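Local coordinates for protein UDP-N-acetylmuramate--L-alanine ligase (Thermotoga maritima, PDB 1J6U) that catalyses the ATP-dependent ligation of L-alanine to UDP-N-acetylmuramate, a step of peptidoglycan biosynthesis in the bacterial cytoplasm, at residues D67-P72 with I88-M93; H103-T108 with V166-D171; N371-L376 with W404-S409; F435-A440 with Y445-F450. All coordinates share one frame; numbering follows the deposited sequence.

Contact 1: residues D67-P72 with I88-M93; sequences DNWYDP and IVRARM
NH1 of R90, the guanidinium nitrogen that forms a salt bridge with E94, also comes down on the indole of W69, 3.4 Å from CD1. The guanidinium lies over the five-membered ring with its plane tilted 29° from the indole, and CZ stands 4.1 Å from the centroid of that ring, an off-centre cation-pi stack. The aliphatic part of the same arginine serves the other ring: CG sits over the face of the six-membered ring, 3.7 Å from its centroid, as a CH-pi contact. Bends at chi2 and chi3 fold the R90 chain back along the indole, allowing methylene and guanidinium to share one face. P72 CD rests against the opposite face. At the far end of the indole, CH2 meets A91 CB at 3.4 Å. In the N-terminal Rossmann-like domain, this joins the loop between strands 60-61 and 74-77 to helix 86-93, and W69 and A91 both also touch V75 of the parallel sheet. With an alanine here in place of W69, the R90 guanidinium is likely to lose its aromatic platform, a gap to open between R90 and P72, and A91 to lose its neighbour. On the indole's polar rim, NE1 makes a weak hydrogen bond to D71 OD2, 3.3 Å away and bent to 125°. That carboxylate oxygen lies 4.6 Å from R90 NH1, well out of the guanidinium plane, and adds only a loose charge attraction.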
# COMPACT_ATOMS: atom_id res chain seq x y z
N ASP A 67 25.86 -15.33 -10.74
CA ASP A 67 25.58 -15.94 -12.03
C ASP A 67 24.63 -14.97 -12.83
O ASP A 67 24.65 -14.92 -14.07
CB ASP A 67 24.84 -17.26 -11.78
CG ASP A 67 25.58 -18.47 -12.34
OD1 ASP A 67 25.13 -19.61 -12.06
OD2 ASP A 67 26.59 -18.29 -13.05
N ASN A 68 23.79 -14.22 -12.10
CA ASN A 68 22.83 -13.31 -12.73
C ASN A 68 23.46 -12.01 -13.13
O ASN A 68 22.95 -10.95 -12.82
CB ASN A 68 21.70 -13.00 -11.76
CG ASN A 68 21.12 -14.23 -11.12
OD1 ASN A 68 21.03 -15.27 -11.75
ND2 ASN A 68 20.71 -14.10 -9.85
N TRP A 69 24.58 -12.09 -13.84
CA TRP A 69 25.27 -10.89 -14.25
C TRP A 69 25.31 -10.84 -15.76
O TRP A 69 25.67 -11.81 -16.41
CB TRP A 69 26.68 -10.90 -13.65
CG TRP A 69 27.43 -9.69 -13.92
CD1 TRP A 69 28.29 -9.48 -14.93
CD2 TRP A 69 27.37 -8.47 -13.17
NE1 TRP A 69 28.80 -8.20 -14.88
CE2 TRP A 69 28.25 -7.56 -13.80
CE3 TRP A 69 26.67 -8.06 -12.04
CZ2 TRP A 69 28.45 -6.26 -13.33
CZ3 TRP A 69 26.87 -6.75 -11.56
CH2 TRP A 69 27.75 -5.87 -12.21
N TYR A 70 24.90 -9.71 -16.33
CA TYR A 70 24.89 -9.58 -17.78
C TYR A 70 25.49 -8.27 -18.24
O TYR A 70 25.00 -7.61 -19.15
CB TYR A 70 23.48 -9.80 -18.31
CG TYR A 70 23.04 -11.20 -18.01
CD1 TYR A 70 22.62 -11.57 -16.74
CD2 TYR A 70 23.13 -12.18 -18.99
CE1 TYR A 70 22.29 -12.91 -16.44
CE2 TYR A 70 22.81 -13.52 -18.71
CZ TYR A 70 22.39 -13.88 -17.44
OH TYR A 70 22.02 -15.20 -17.22
N ASP A 71 26.58 -7.92 -17.57
CA ASP A 71 27.38 -6.74 -17.83
C ASP A 71 26.53 -5.50 -17.99
O ASP A 71 26.49 -4.90 -19.05
CB ASP A 71 28.26 -6.98 -19.06
CG ASP A 71 28.99 -8.33 -18.99
OD1 ASP A 71 28.77 -9.18 -19.89
OD2 ASP A 71 29.77 -8.56 -18.03
N PRO A 72 25.84 -5.12 -16.91
CA PRO A 72 24.98 -3.94 -16.88
C PRO A 72 25.83 -2.71 -16.78
O PRO A 72 26.96 -2.78 -16.34
CB PRO A 72 24.18 -4.14 -15.62
CG PRO A 72 25.21 -4.76 -14.71
CD PRO A 72 25.83 -5.80 -15.60
N ILE A 88 26.14 -7.84 -5.71
CA ILE A 88 26.73 -6.58 -5.38
C ILE A 88 28.24 -6.75 -5.35
O ILE A 88 28.98 -5.84 -5.76
CB ILE A 88 26.17 -6.04 -4.03
CG1 ILE A 88 24.69 -5.70 -4.22
CG2 ILE A 88 26.93 -4.76 -3.58
CD1 ILE A 88 24.44 -4.78 -5.44
N VAL A 89 28.72 -7.91 -4.90
CA VAL A 89 30.16 -8.13 -4.87
C VAL A 89 30.72 -8.11 -6.29
O VAL A 89 31.72 -7.42 -6.55
CB VAL A 89 30.57 -9.43 -4.11
CG1 VAL A 89 32.05 -9.68 -4.28
CG2 VAL A 89 30.30 -9.25 -2.65
N ARG A 90 30.07 -8.83 -7.21
CA ARG A 90 30.53 -8.84 -8.58
C ARG A 90 30.52 -7.40 -9.10
O ARG A 90 31.54 -6.90 -9.59
CB ARG A 90 29.65 -9.71 -9.46
CG ARG A 90 29.91 -9.49 -10.95
CD ARG A 90 31.17 -10.22 -11.48
NE ARG A 90 30.77 -11.41 -12.20
CZ ARG A 90 30.87 -11.57 -13.51
NH1 ARG A 90 31.39 -10.62 -14.26
NH2 ARG A 90 30.41 -12.68 -14.07
N ALA A 91 29.38 -6.74 -8.97
CA ALA A 91 29.27 -5.36 -9.42
C ALA A 91 30.39 -4.49 -8.86
O ALA A 91 30.99 -3.70 -9.59
CB ALA A 91 27.92 -4.77 -9.03
N ARG A 92 30.70 -4.62 -7.58
CA ARG A 92 31.75 -3.77 -7.08
C ARG A 92 33.10 -4.14 -7.65
O ARG A 92 33.91 -3.29 -7.98
CB ARG A 92 31.79 -3.76 -5.56
CG ARG A 92 30.57 -3.09 -4.99
CD ARG A 92 30.90 -2.32 -3.75
NE ARG A 92 29.84 -2.50 -2.75
CZ ARG A 92 28.79 -1.71 -2.63
NH1 ARG A 92 28.64 -0.67 -3.44
NH2 ARG A 92 27.87 -1.99 -1.70
N MSE A 93 33.35 -5.43 -7.79
CA MSE A 93 34.64 -5.80 -8.32
C MSE A 93 34.72 -5.43 -9.79
O MSE A 93 35.77 -5.05 -10.28
CB MSE A 93 34.90 -7.28 -8.08
CG MSE A 93 35.44 -7.54 -6.69
SE MSE A 93 35.78 -9.41 -6.45
CE MSE A 93 37.24 -9.60 -7.76

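Contact 2: residues H103-T108 with V166-D171; sequences HYFRDT and VVYELD
The ring of F105 turns its edge to the face of Y168 in a T-shaped pair, the planes 78° apart and the centroids 5.3 Å from each other. CE2 and CZ do the touching: CE2 comes to 3.6 Å from Y168 CD1, while CZ meets Y168 CB at 3.7 Å and is equally near CG. The phenylalanine edge thus bears on the root of the tyrosine, beside CB, rather than on its hydroxyl end. Within the strand, L170 CG lies at the edge of the Y168 ring. F105 reaches across from its helix with CG trans to the backbone N (chi1 -178°), and F146 makes a second edge-to-face pair with it. Y168 holds CG between its backbone N and carbonyl carbon (chi1 60°), an orientation that sets its ring against F105. The pair packs helix 101-112 of the N-terminal domain against strand 166-170 of the central ATPase-type domain, where that strand runs parallel to strand 116-120. Strand 116-120 leads into the predicted ATP-binding loop, and the side chain of Y168 is about 9 Å from that of K125. The Y168 hydroxyl is hydrogen-bonded to E116, which probably helps to fix the far end of the ring. A serine at Y168 would probably expose the F105 edge to a gap and leave E116 without its phenolic partner. L109, one helical turn beyond F105, also touches Y168.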
# COMPACT_ATOMS: atom_id res chain seq x y z
N HIS A 103 17.26 6.92 -3.93
CA HIS A 103 18.16 7.89 -4.52
C HIS A 103 18.05 7.89 -6.04
O HIS A 103 18.04 8.94 -6.67
CB HIS A 103 19.60 7.57 -4.11
CG HIS A 103 20.59 8.55 -4.63
ND1 HIS A 103 20.92 9.70 -3.94
CD2 HIS A 103 21.23 8.63 -5.82
CE1 HIS A 103 21.72 10.44 -4.68
NE2 HIS A 103 21.93 9.81 -5.83
N TYR A 104 17.98 6.70 -6.65
CA TYR A 104 17.87 6.60 -8.10
C TYR A 104 16.52 7.15 -8.56
O TYR A 104 16.40 7.80 -9.61
CB TYR A 104 18.00 5.15 -8.53
CG TYR A 104 17.93 4.98 -10.02
CD1 TYR A 104 18.99 5.38 -10.84
CD2 TYR A 104 16.81 4.39 -10.62
CE1 TYR A 104 18.95 5.17 -12.22
CE2 TYR A 104 16.76 4.19 -11.99
CZ TYR A 104 17.83 4.58 -12.79
OH TYR A 104 17.77 4.35 -14.13
N PHE A 105 15.50 6.86 -7.77
CA PHE A 105 14.17 7.33 -8.05
C PHE A 105 14.20 8.88 -8.06
O PHE A 105 13.67 9.52 -8.98
CB PHE A 105 13.21 6.83 -6.98
CG PHE A 105 11.81 7.23 -7.22
CD1 PHE A 105 11.19 6.90 -8.42
CD2 PHE A 105 11.12 7.96 -6.27
CE1 PHE A 105 9.88 7.30 -8.69
CE2 PHE A 105 9.81 8.37 -6.52
CZ PHE A 105 9.20 8.03 -7.74
N ARG A 106 14.81 9.47 -7.04
CA ARG A 106 14.87 10.91 -7.03
C ARG A 106 15.55 11.42 -8.27
O ARG A 106 15.11 12.39 -8.89
CB ARG A 106 15.62 11.45 -5.85
CG ARG A 106 15.23 12.87 -5.61
CD ARG A 106 16.07 13.53 -4.58
NE ARG A 106 17.36 13.86 -5.14
CZ ARG A 106 18.31 14.46 -4.44
NH1 ARG A 106 18.08 14.77 -3.18
NH2 ARG A 106 19.47 14.73 -5.01
N ASP A 107 16.63 10.77 -8.65
CA ASP A 107 17.31 11.21 -9.84
C ASP A 107 16.38 11.01 -11.01
O ASP A 107 16.34 11.82 -11.94
CB ASP A 107 18.60 10.41 -10.07
CG ASP A 107 19.68 10.80 -9.10
OD1 ASP A 107 19.47 11.79 -8.35
OD2 ASP A 107 20.74 10.12 -9.10
N THR A 108 15.60 9.93 -10.96
CA THR A 108 14.69 9.65 -12.06
C THR A 108 13.66 10.76 -12.20
O THR A 108 13.30 11.15 -13.30
CB THR A 108 14.03 8.27 -11.92
OG1 THR A 108 14.77 7.31 -12.71
CG2 THR A 108 12.57 8.31 -12.39
N VAL A 166 3.57 13.39 -12.58
CA VAL A 166 3.93 12.11 -12.02
C VAL A 166 3.44 12.05 -10.56
O VAL A 166 3.58 13.01 -9.79
CB VAL A 166 5.46 11.87 -12.11
CG1 VAL A 166 6.21 13.05 -11.56
CG2 VAL A 166 5.84 10.60 -11.33
N VAL A 167 2.82 10.92 -10.23
CA VAL A 167 2.27 10.65 -8.90
C VAL A 167 3.09 9.53 -8.27
O VAL A 167 3.30 8.48 -8.90
CB VAL A 167 0.79 10.13 -8.98
CG1 VAL A 167 0.16 10.15 -7.62
CG2 VAL A 167 -0.01 10.94 -9.95
N TYR A 168 3.52 9.73 -7.03
CA TYR A 168 4.28 8.68 -6.36
C TYR A 168 4.17 8.69 -4.85
O TYR A 168 3.72 9.64 -4.22
CB TYR A 168 5.74 8.76 -6.77
CG TYR A 168 6.37 10.07 -6.42
CD1 TYR A 168 7.04 10.24 -5.20
CD2 TYR A 168 6.30 11.16 -7.31
CE1 TYR A 168 7.63 11.47 -4.87
CE2 TYR A 168 6.90 12.40 -6.99
CZ TYR A 168 7.56 12.53 -5.78
OH TYR A 168 8.19 13.71 -5.51
N GLU A 169 4.58 7.58 -4.30
CA GLU A 169 4.56 7.29 -2.88
C GLU A 169 5.96 7.55 -2.32
O GLU A 169 6.92 7.19 -2.93
CB GLU A 169 4.19 5.81 -2.75
CG GLU A 169 3.78 5.27 -1.41
CD GLU A 169 3.33 3.80 -1.50
OE1 GLU A 169 2.33 3.50 -2.21
OE2 GLU A 169 3.98 2.95 -0.84
N LEU A 170 6.10 8.22 -1.19
CA LEU A 170 7.41 8.42 -0.61
C LEU A 170 7.39 7.66 0.70
O LEU A 170 6.53 7.88 1.55
CB LEU A 170 7.68 9.90 -0.30
CG LEU A 170 8.40 10.68 -1.37
CD1 LEU A 170 8.72 12.05 -0.83
CD2 LEU A 170 9.68 9.98 -1.73
N ASP A 171 8.35 6.77 0.89
CA ASP A 171 8.37 6.04 2.15
C ASP A 171 9.12 6.82 3.23
O ASP A 171 10.33 7.04 3.13
CB ASP A 171 9.01 4.67 1.95
CG ASP A 171 9.27 3.98 3.25
OD1 ASP A 171 8.36 4.00 4.10
OD2 ASP A 171 10.39 3.43 3.41

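Contact 3: residues N371-L376 with W404-S409; sequences NFAKAL and WDSLKS
A373 points its methyl group toward segment 404-409 of helix 400-409, and the small side chain lets the two backbones come close, with CA of A373 and CA of L407 4.8 Å apart. A373 CB presses on S406 CB at 3.3 Å, tighter than usual carbon contact, and lies 3.6 Å from the backbone N of L407. S406 turns its CB toward the alanine, and its hydroxyl is bonded to the carbonyl of M402 one turn back in its own helix, so carbon rather than oxygen meets A373. L407 starts off to one side of the contact, but its isobutyl end swings in. With CG trans to the carbonyl carbon (chi1 -80°), the branch reaches A373 and L376: CG is 4.1 Å from A373 CB, and CD2 is 3.9 Å from L376 CB. The side chains of L376 and L407 cross at about a right angle, their CD1 methyls meeting at 4.1 Å. Both leucines also touch V382, and L407 reaches V384, which places their apolar ends against strand 381-384. No hydrogen bond joins the two segments; contact is by carbon packing, close at the alanine and looser at the leucines. The axes of segments 371-376 and 404-409 approach to 8.2 Å and cross at -56°. Two helices thus pack closely through a small alanine on one face of the sheet of the C-terminal alpha/beta domain, the leucines filling the angle between them and strand 381-384.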
# COMPACT_ATOMS: atom_id res chain seq x y z
N ASN A 371 -2.37 -8.09 22.36
CA ASN A 371 -3.37 -7.15 21.90
C ASN A 371 -4.07 -7.75 20.70
O ASN A 371 -5.19 -7.38 20.37
CB ASN A 371 -2.75 -5.81 21.50
CG ASN A 371 -2.32 -4.98 22.69
OD1 ASN A 371 -3.09 -4.81 23.65
ND2 ASN A 371 -1.10 -4.45 22.63
N PHE A 372 -3.39 -8.69 20.05
CA PHE A 372 -3.92 -9.35 18.88
C PHE A 372 -5.21 -10.08 19.19
O PHE A 372 -6.18 -9.98 18.44
CB PHE A 372 -2.89 -10.31 18.30
CG PHE A 372 -1.81 -9.63 17.52
CD1 PHE A 372 -0.57 -9.39 18.08
CD2 PHE A 372 -2.04 -9.22 16.21
CE1 PHE A 372 0.45 -8.77 17.34
CE2 PHE A 372 -1.03 -8.59 15.45
CZ PHE A 372 0.21 -8.37 16.02
N ALA A 373 -5.22 -10.79 20.30
CA ALA A 373 -6.40 -11.55 20.70
C ALA A 373 -7.57 -10.62 20.91
O ALA A 373 -8.70 -10.95 20.55
CB ALA A 373 -6.12 -12.39 21.99
N LYS A 374 -7.31 -9.46 21.52
CA LYS A 374 -8.38 -8.52 21.78
C LYS A 374 -8.86 -7.90 20.46
O LYS A 374 -10.03 -7.56 20.32
CB LYS A 374 -7.92 -7.43 22.75
N ALA A 375 -7.96 -7.80 19.49
CA ALA A 375 -8.31 -7.22 18.19
C ALA A 375 -9.15 -8.19 17.34
O ALA A 375 -10.01 -7.78 16.56
CB ALA A 375 -7.03 -6.85 17.42
N LEU A 376 -8.89 -9.48 17.48
CA LEU A 376 -9.59 -10.47 16.72
C LEU A 376 -10.89 -10.91 17.34
O LEU A 376 -11.66 -11.62 16.73
CB LEU A 376 -8.68 -11.66 16.54
CG LEU A 376 -7.43 -11.35 15.73
CD1 LEU A 376 -6.36 -12.37 16.08
CD2 LEU A 376 -7.74 -11.39 14.25
N TRP A 404 -2.84 -17.69 19.46
CA TRP A 404 -3.89 -18.69 19.58
C TRP A 404 -4.23 -18.82 21.05
O TRP A 404 -5.40 -18.75 21.43
CB TRP A 404 -3.43 -20.04 19.04
CG TRP A 404 -4.46 -21.10 19.29
CD1 TRP A 404 -5.68 -21.20 18.70
CD2 TRP A 404 -4.40 -22.17 20.24
NE1 TRP A 404 -6.38 -22.24 19.22
CE2 TRP A 404 -5.62 -22.86 20.17
CE3 TRP A 404 -3.42 -22.60 21.15
CZ2 TRP A 404 -5.91 -23.98 20.98
CZ3 TRP A 404 -3.71 -23.70 21.96
CH2 TRP A 404 -4.94 -24.38 21.87
N ASP A 405 -3.18 -18.99 21.85
CA ASP A 405 -3.32 -19.12 23.30
C ASP A 405 -4.13 -17.99 23.88
O ASP A 405 -5.07 -18.23 24.65
CB ASP A 405 -1.93 -19.16 23.97
CG ASP A 405 -1.25 -20.54 23.89
OD1 ASP A 405 -1.82 -21.54 24.38
OD2 ASP A 405 -0.12 -20.61 23.34
N SER A 406 -3.77 -16.75 23.52
CA SER A 406 -4.47 -15.56 24.01
C SER A 406 -5.93 -15.58 23.64
O SER A 406 -6.79 -15.28 24.46
CB SER A 406 -3.84 -14.31 23.43
OG SER A 406 -2.45 -14.31 23.64
N LEU A 407 -6.21 -15.92 22.39
CA LEU A 407 -7.58 -15.99 21.91
C LEU A 407 -8.32 -16.98 22.79
O LEU A 407 -9.40 -16.69 23.30
CB LEU A 407 -7.60 -16.44 20.45
CG LEU A 407 -7.28 -15.33 19.44
CD1 LEU A 407 -6.85 -15.88 18.12
CD2 LEU A 407 -8.53 -14.46 19.29
N LYS A 408 -7.70 -18.15 22.97
CA LYS A 408 -8.30 -19.19 23.79
C LYS A 408 -8.60 -18.70 25.19
O LYS A 408 -9.61 -19.07 25.77
CB LYS A 408 -7.41 -20.43 23.83
CG LYS A 408 -7.69 -21.38 22.66
CD LYS A 408 -9.20 -21.68 22.55
CE LYS A 408 -9.54 -22.79 21.56
NZ LYS A 408 -9.23 -24.17 22.06
N SER A 409 -7.74 -17.84 25.71
CA SER A 409 -7.92 -17.28 27.04
C SER A 409 -9.10 -16.31 27.10
O SER A 409 -9.84 -16.28 28.08
CB SER A 409 -6.65 -16.57 27.48
OG SER A 409 -5.53 -17.42 27.30

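Contact 4: residues F435-A440 with Y445-F450; sequences FLFVGA and YSSRRF
F450 touches two phenylalanines of strand 433-438, F435 and F437, and this aromatic cluster is the tight part of the contact. Its edge is directed at the face of F435, where F450 CE2 stands 3.5 Å from F435 CD1; the planes lie 66° apart and CZ comes over the middle of the F435 ring. Toward F437 the same ring is turned obliquely, at 44°, and F450 CD2 meets F437 CE1 at 3.5 Å near the plane of the F437 ring. F450 sends CG trans to its backbone N, which carries the ring from the helix across to both strand residues. One face of F437 is taken by the helix backbone itself: S447 CA lies 3.7 Å from the ring centroid, almost on the ring normal, a CH-pi contact, and S447 CB is 3.6 Å from F437 CG. The hydroxyl of S447 is hydrogen-bonded to D328 on the neighbouring strand 324-329, giving this buried polar group a partner. The packing is slacker at S446, whose CB approaches F437 CE2 only to 4.0 Å. On the far side of the helix the exposed R448 points away from the strand and is poorly ordered; on the helix flank, the more sheltered R449 forms a salt bridge with E424. Segments 435-438 and 445-450 run roughly antiparallel, 152° between their directions, with a closest approach of 8.9 Å between their axes. Joined by a short turn, strand and helix form a beta-alpha unit, the final helix 443-457 lying on the sheet of the C-terminal, Rossmann-like domain of the Mur ligase.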
# COMPACT_ATOMS: atom_id res chain seq x y z
N PHE A 435 -14.50 -14.65 4.30
CA PHE A 435 -13.22 -15.17 4.76
C PHE A 435 -12.18 -14.09 4.50
O PHE A 435 -11.88 -13.73 3.35
CB PHE A 435 -12.84 -16.44 3.99
CG PHE A 435 -13.82 -17.52 4.14
CD1 PHE A 435 -14.82 -17.68 3.21
CD2 PHE A 435 -13.75 -18.39 5.23
CE1 PHE A 435 -15.78 -18.70 3.36
CE2 PHE A 435 -14.69 -19.39 5.38
CZ PHE A 435 -15.71 -19.56 4.45
N LEU A 436 -11.66 -13.55 5.59
CA LEU A 436 -10.63 -12.53 5.49
C LEU A 436 -9.26 -13.15 5.71
O LEU A 436 -8.95 -13.57 6.84
CB LEU A 436 -10.82 -11.47 6.57
CG LEU A 436 -12.14 -10.76 6.70
CD1 LEU A 436 -12.15 -9.97 8.03
CD2 LEU A 436 -12.33 -9.88 5.49
N PHE A 437 -8.45 -13.20 4.66
CA PHE A 437 -7.10 -13.69 4.78
C PHE A 437 -6.21 -12.47 5.07
O PHE A 437 -5.86 -11.69 4.18
CB PHE A 437 -6.67 -14.36 3.49
CG PHE A 437 -7.22 -15.71 3.33
CD1 PHE A 437 -8.52 -15.90 2.88
CD2 PHE A 437 -6.43 -16.82 3.61
CE1 PHE A 437 -9.02 -17.17 2.71
CE2 PHE A 437 -6.93 -18.10 3.45
CZ PHE A 437 -8.23 -18.28 2.99
N VAL A 438 -5.83 -12.34 6.33
CA VAL A 438 -5.07 -11.21 6.81
C VAL A 438 -3.58 -11.36 7.06
O VAL A 438 -3.16 -12.21 7.84
CB VAL A 438 -5.69 -10.75 8.11
CG1 VAL A 438 -5.03 -9.44 8.57
CG2 VAL A 438 -7.20 -10.66 7.91
N GLY A 439 -2.80 -10.49 6.44
CA GLY A 439 -1.37 -10.49 6.67
C GLY A 439 -0.51 -9.91 5.59
O GLY A 439 -0.89 -9.91 4.43
N ALA A 440 0.70 -9.47 5.95
CA ALA A 440 1.60 -8.85 4.99
C ALA A 440 2.44 -9.86 4.22
O ALA A 440 3.04 -9.53 3.19
CB ALA A 440 2.48 -7.87 5.70
N TYR A 445 -0.97 -16.21 -0.72
CA TYR A 445 -1.05 -17.38 -1.60
C TYR A 445 -2.11 -18.43 -1.13
O TYR A 445 -2.71 -19.12 -1.94
CB TYR A 445 0.33 -18.04 -1.74
CG TYR A 445 1.39 -17.09 -2.26
CD1 TYR A 445 2.30 -16.48 -1.38
CD2 TYR A 445 1.43 -16.72 -3.61
CE1 TYR A 445 3.22 -15.53 -1.83
CE2 TYR A 445 2.35 -15.75 -4.08
CZ TYR A 445 3.25 -15.16 -3.18
OH TYR A 445 4.18 -14.23 -3.62
N SER A 446 -2.34 -18.52 0.18
CA SER A 446 -3.32 -19.44 0.73
C SER A 446 -4.65 -18.95 0.21
O SER A 446 -5.47 -19.73 -0.29
CB SER A 446 -3.35 -19.37 2.25
OG SER A 446 -2.04 -19.52 2.75
N SER A 447 -4.84 -17.64 0.35
CA SER A 447 -6.04 -16.98 -0.10
C SER A 447 -6.38 -17.39 -1.54
O SER A 447 -7.54 -17.79 -1.84
CB SER A 447 -5.84 -15.47 0.01
OG SER A 447 -6.88 -14.79 -0.64
N ARG A 448 -5.39 -17.32 -2.43
CA ARG A 448 -5.62 -17.70 -3.83
C ARG A 448 -5.90 -19.17 -3.90
O ARG A 448 -6.79 -19.61 -4.63
CB ARG A 448 -4.41 -17.38 -4.72
CG ARG A 448 -4.11 -15.86 -4.89
CD ARG A 448 -2.68 -15.60 -5.42
NE ARG A 448 -2.29 -14.18 -5.45
CZ ARG A 448 -1.05 -13.75 -5.67
NH1 ARG A 448 -0.06 -14.62 -5.86
NH2 ARG A 448 -0.78 -12.44 -5.70
N ARG A 449 -5.15 -19.95 -3.13
CA ARG A 449 -5.39 -21.37 -3.19
C ARG A 449 -6.78 -21.69 -2.68
O ARG A 449 -7.46 -22.52 -3.28
CB ARG A 449 -4.29 -22.13 -2.47
CG ARG A 449 -3.03 -22.18 -3.33
CD ARG A 449 -2.06 -23.21 -2.83
NE ARG A 449 -1.49 -22.85 -1.53
CZ ARG A 449 -0.37 -22.16 -1.37
NH1 ARG A 449 0.32 -21.75 -2.43
NH2 ARG A 449 0.06 -21.88 -0.14
N PHE A 450 -7.24 -20.98 -1.64
CA PHE A 450 -8.59 -21.17 -1.09
C PHE A 450 -9.64 -20.85 -2.16
O PHE A 450 -10.67 -21.53 -2.28
CB PHE A 450 -8.82 -20.25 0.09
CG PHE A 450 -10.20 -20.38 0.70
CD1 PHE A 450 -10.62 -21.60 1.23
CD2 PHE A 450 -11.07 -19.27 0.75
CE1 PHE A 450 -11.91 -21.73 1.81
CE2 PHE A 450 -12.35 -19.38 1.32
CZ PHE A 450 -12.78 -20.62 1.86

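How the contacts relate
Along the chain the four contacts come in series: each closes before the next opens, and none nest or cross. Contact 1 closes a short loop through strand 74-77 within the N-terminal domain. Contact 2 spans a longer excursion, including strand 116-120 and helix 125-138, and ties the N-terminal domain to the central one. Contacts 3 and 4 both belong to the C-terminal domain: contact 3 links two helices around strand 381-384, and contact 4 closes a tight turn from strand 433-438 into the last helix. Their centres lie about 20 Å apart, whereas contacts 2 and 3 sit on opposite sides of the chain's centre, with centres about 40 Å apart.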